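Local atomic coordinates of antibiotic biosynthesis monooxygenase (Rhodospirillum rubrum, PDB entry 4HL9), a protein that probably acts as a monooxygenase, an oxidoreductase that inserts an oxygen atom into its substrate. Residues P42-L47 and F72-E77. Numbering follows the deposited sequence.
Sequences PLYREL and FVFIEE
Tyr-44 of helix 37-52 touches both Phe-72 and Phe-74 of strand 71-78 with its ring, so that three aromatic rings form one cluster in the buried core. Phe-72 is directed at the helix from its CB on, whereas Phe-74 brings only the end of its ring to it. The tyrosine meets them differently. Phe-72 lies over one face of the tyrosine ring, with centroids 4.5 Å apart. Their planes are inclined at 38°. CE2 of Tyr-44 lies 3.4 Å from CD2 of Phe-72, over that ring's face and offset toward its rim. Phe-74 instead comes to the edge of the tyrosine, where its CZ is 3.4 Å from CE1 of Tyr-44. Both phenylalanines are buried, and a large, flat, wholly apolar ring there offers broad surface to the tyrosine with no polar atom needing a partner.

The aliphatic contribution comes from Leu-47, about one helical turn after Tyr-44. With CG anti to the backbone N (chi1 -177°), its side chain extends far enough for CD2 to meet CZ of Phe-74 at 3.7 Å, the two side chains crossing at about a right angle. A branched, wholly apolar side chain suits this buried place.

No hydrogen bond joins the segments. A tyrosine can be buried here because its hydroxyl bonds to the carboxylate of Asp-30, on the adjoining strand 24-32, while its ring remains available for apolar contact.

Segments 42-47 and 72-77 run parallel, their axes 12.0 Å apart at closest approach, a separation bridged by these large side chains in the ferredoxin-like fold of the family. Helix 91-101 packs beside the helix, with Ile-100 on Tyr-44 and Leu-96 on Leu-47. Val-73, pointing away from the helix, packs on Met-113 of the second subunit, so strand 71-78 lies between the helical layer and the dimer partner.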
# COMPACT_ATOMS: atom_id res chain seq x y z
N PRO A 42 12.21 -5.83 -16.38
CA PRO A 42 12.74 -4.67 -17.13
C PRO A 42 11.66 -3.64 -17.49
O PRO A 42 11.96 -2.46 -17.58
CB PRO A 42 13.29 -5.30 -18.42
CG PRO A 42 13.53 -6.75 -18.07
CD PRO A 42 12.42 -7.09 -17.13
N LEU A 43 10.45 -4.13 -17.74
CA LEU A 43 9.28 -3.30 -18.05
C LEU A 43 8.91 -2.45 -16.83
O LEU A 43 8.74 -1.23 -16.94
CB LEU A 43 8.11 -4.21 -18.44
CG LEU A 43 7.96 -4.76 -19.86
CD1 LEU A 43 9.27 -4.87 -20.61
CD2 LEU A 43 7.12 -6.04 -19.94
N TYR A 44 8.83 -3.09 -15.66
CA TYR A 44 8.59 -2.39 -14.40
C TYR A 44 9.68 -1.33 -14.13
O TYR A 44 9.36 -0.22 -13.70
CB TYR A 44 8.53 -3.39 -13.23
CG TYR A 44 7.20 -4.08 -13.00
CD1 TYR A 44 6.04 -3.37 -12.73
CD2 TYR A 44 7.12 -5.48 -12.99
CE1 TYR A 44 4.83 -4.03 -12.48
CE2 TYR A 44 5.93 -6.14 -12.76
CZ TYR A 44 4.80 -5.43 -12.50
OH TYR A 44 3.64 -6.10 -12.28
N ARG A 45 10.95 -1.67 -14.37
CA ARG A 45 12.04 -0.71 -14.14
C ARG A 45 11.90 0.57 -15.00
O ARG A 45 12.05 1.69 -14.49
CB ARG A 45 13.41 -1.36 -14.36
CG ARG A 45 13.76 -2.48 -13.38
CD ARG A 45 15.22 -2.90 -13.58
NE ARG A 45 15.39 -4.36 -13.68
CZ ARG A 45 15.31 -5.21 -12.65
NH1 ARG A 45 15.05 -4.77 -11.42
NH2 ARG A 45 15.49 -6.50 -12.86
N GLU A 46 11.58 0.39 -16.28
CA GLU A 46 11.32 1.54 -17.17
C GLU A 46 10.07 2.31 -16.74
O GLU A 46 10.07 3.53 -16.73
CB GLU A 46 11.20 1.12 -18.64
CG GLU A 46 11.06 2.31 -19.61
CD GLU A 46 10.86 1.91 -21.08
OE1 GLU A 46 10.98 0.71 -21.41
OE2 GLU A 46 10.57 2.81 -21.90
N LEU A 47 8.99 1.60 -16.40
CA LEU A 47 7.76 2.25 -15.91
C LEU A 47 8.07 3.18 -14.71
O LEU A 47 7.66 4.34 -14.67
CB LEU A 47 6.66 1.20 -15.62
CG LEU A 47 5.29 1.70 -15.17
CD1 LEU A 47 4.68 2.67 -16.21
CD2 LEU A 47 4.32 0.56 -14.80
N PHE A 72 3.59 -7.76 -7.26
CA PHE A 72 4.25 -6.44 -7.25
C PHE A 72 3.28 -5.41 -6.74
O PHE A 72 2.10 -5.49 -7.06
CB PHE A 72 4.75 -6.06 -8.65
CG PHE A 72 5.86 -6.93 -9.14
CD1 PHE A 72 7.18 -6.67 -8.76
CD2 PHE A 72 5.59 -8.04 -9.93
CE1 PHE A 72 8.20 -7.49 -9.19
CE2 PHE A 72 6.60 -8.86 -10.36
CZ PHE A 72 7.91 -8.59 -9.99
N VAL A 73 3.80 -4.44 -5.99
CA VAL A 73 2.96 -3.42 -5.36
C VAL A 73 3.55 -2.03 -5.62
O VAL A 73 4.73 -1.77 -5.32
CB VAL A 73 2.78 -3.66 -3.85
CG1 VAL A 73 1.94 -2.53 -3.20
CG2 VAL A 73 2.10 -5.03 -3.60
N PHE A 74 2.73 -1.17 -6.20
CA PHE A 74 3.07 0.22 -6.42
C PHE A 74 2.52 1.04 -5.26
O PHE A 74 1.40 0.82 -4.82
CB PHE A 74 2.42 0.74 -7.72
CG PHE A 74 3.01 0.16 -8.98
CD1 PHE A 74 4.12 0.75 -9.57
CD2 PHE A 74 2.43 -0.95 -9.59
CE1 PHE A 74 4.67 0.24 -10.75
CE2 PHE A 74 2.95 -1.45 -10.78
CZ PHE A 74 4.07 -0.87 -11.35
N ILE A 75 3.32 1.97 -4.74
CA ILE A 75 2.81 2.95 -3.80
C ILE A 75 3.08 4.30 -4.43
O ILE A 75 4.23 4.63 -4.72
CB ILE A 75 3.53 2.88 -2.41
CG1 ILE A 75 3.18 1.57 -1.69
CG2 ILE A 75 3.09 4.06 -1.53
CD1 ILE A 75 4.02 1.34 -0.41
N GLU A 76 2.02 5.08 -4.65
CA GLU A 76 2.13 6.29 -5.46
C GLU A 76 1.50 7.45 -4.69
O GLU A 76 0.61 7.26 -3.87
CB GLU A 76 1.42 6.11 -6.83
CG GLU A 76 1.32 4.65 -7.37
CD GLU A 76 0.46 4.49 -8.67
OE1 GLU A 76 -0.13 5.48 -9.17
OE2 GLU A 76 0.40 3.35 -9.21
N GLU A 77 2.00 8.64 -4.97
CA GLU A 77 1.40 9.84 -4.44
C GLU A 77 1.28 10.83 -5.60
O GLU A 77 2.25 11.06 -6.34
CB GLU A 77 2.24 10.39 -3.28
CG GLU A 77 1.62 11.52 -2.50
CD GLU A 77 2.36 11.81 -1.20
OE1 GLU A 77 3.54 11.41 -1.05
OE2 GLU A 77 1.76 12.46 -0.32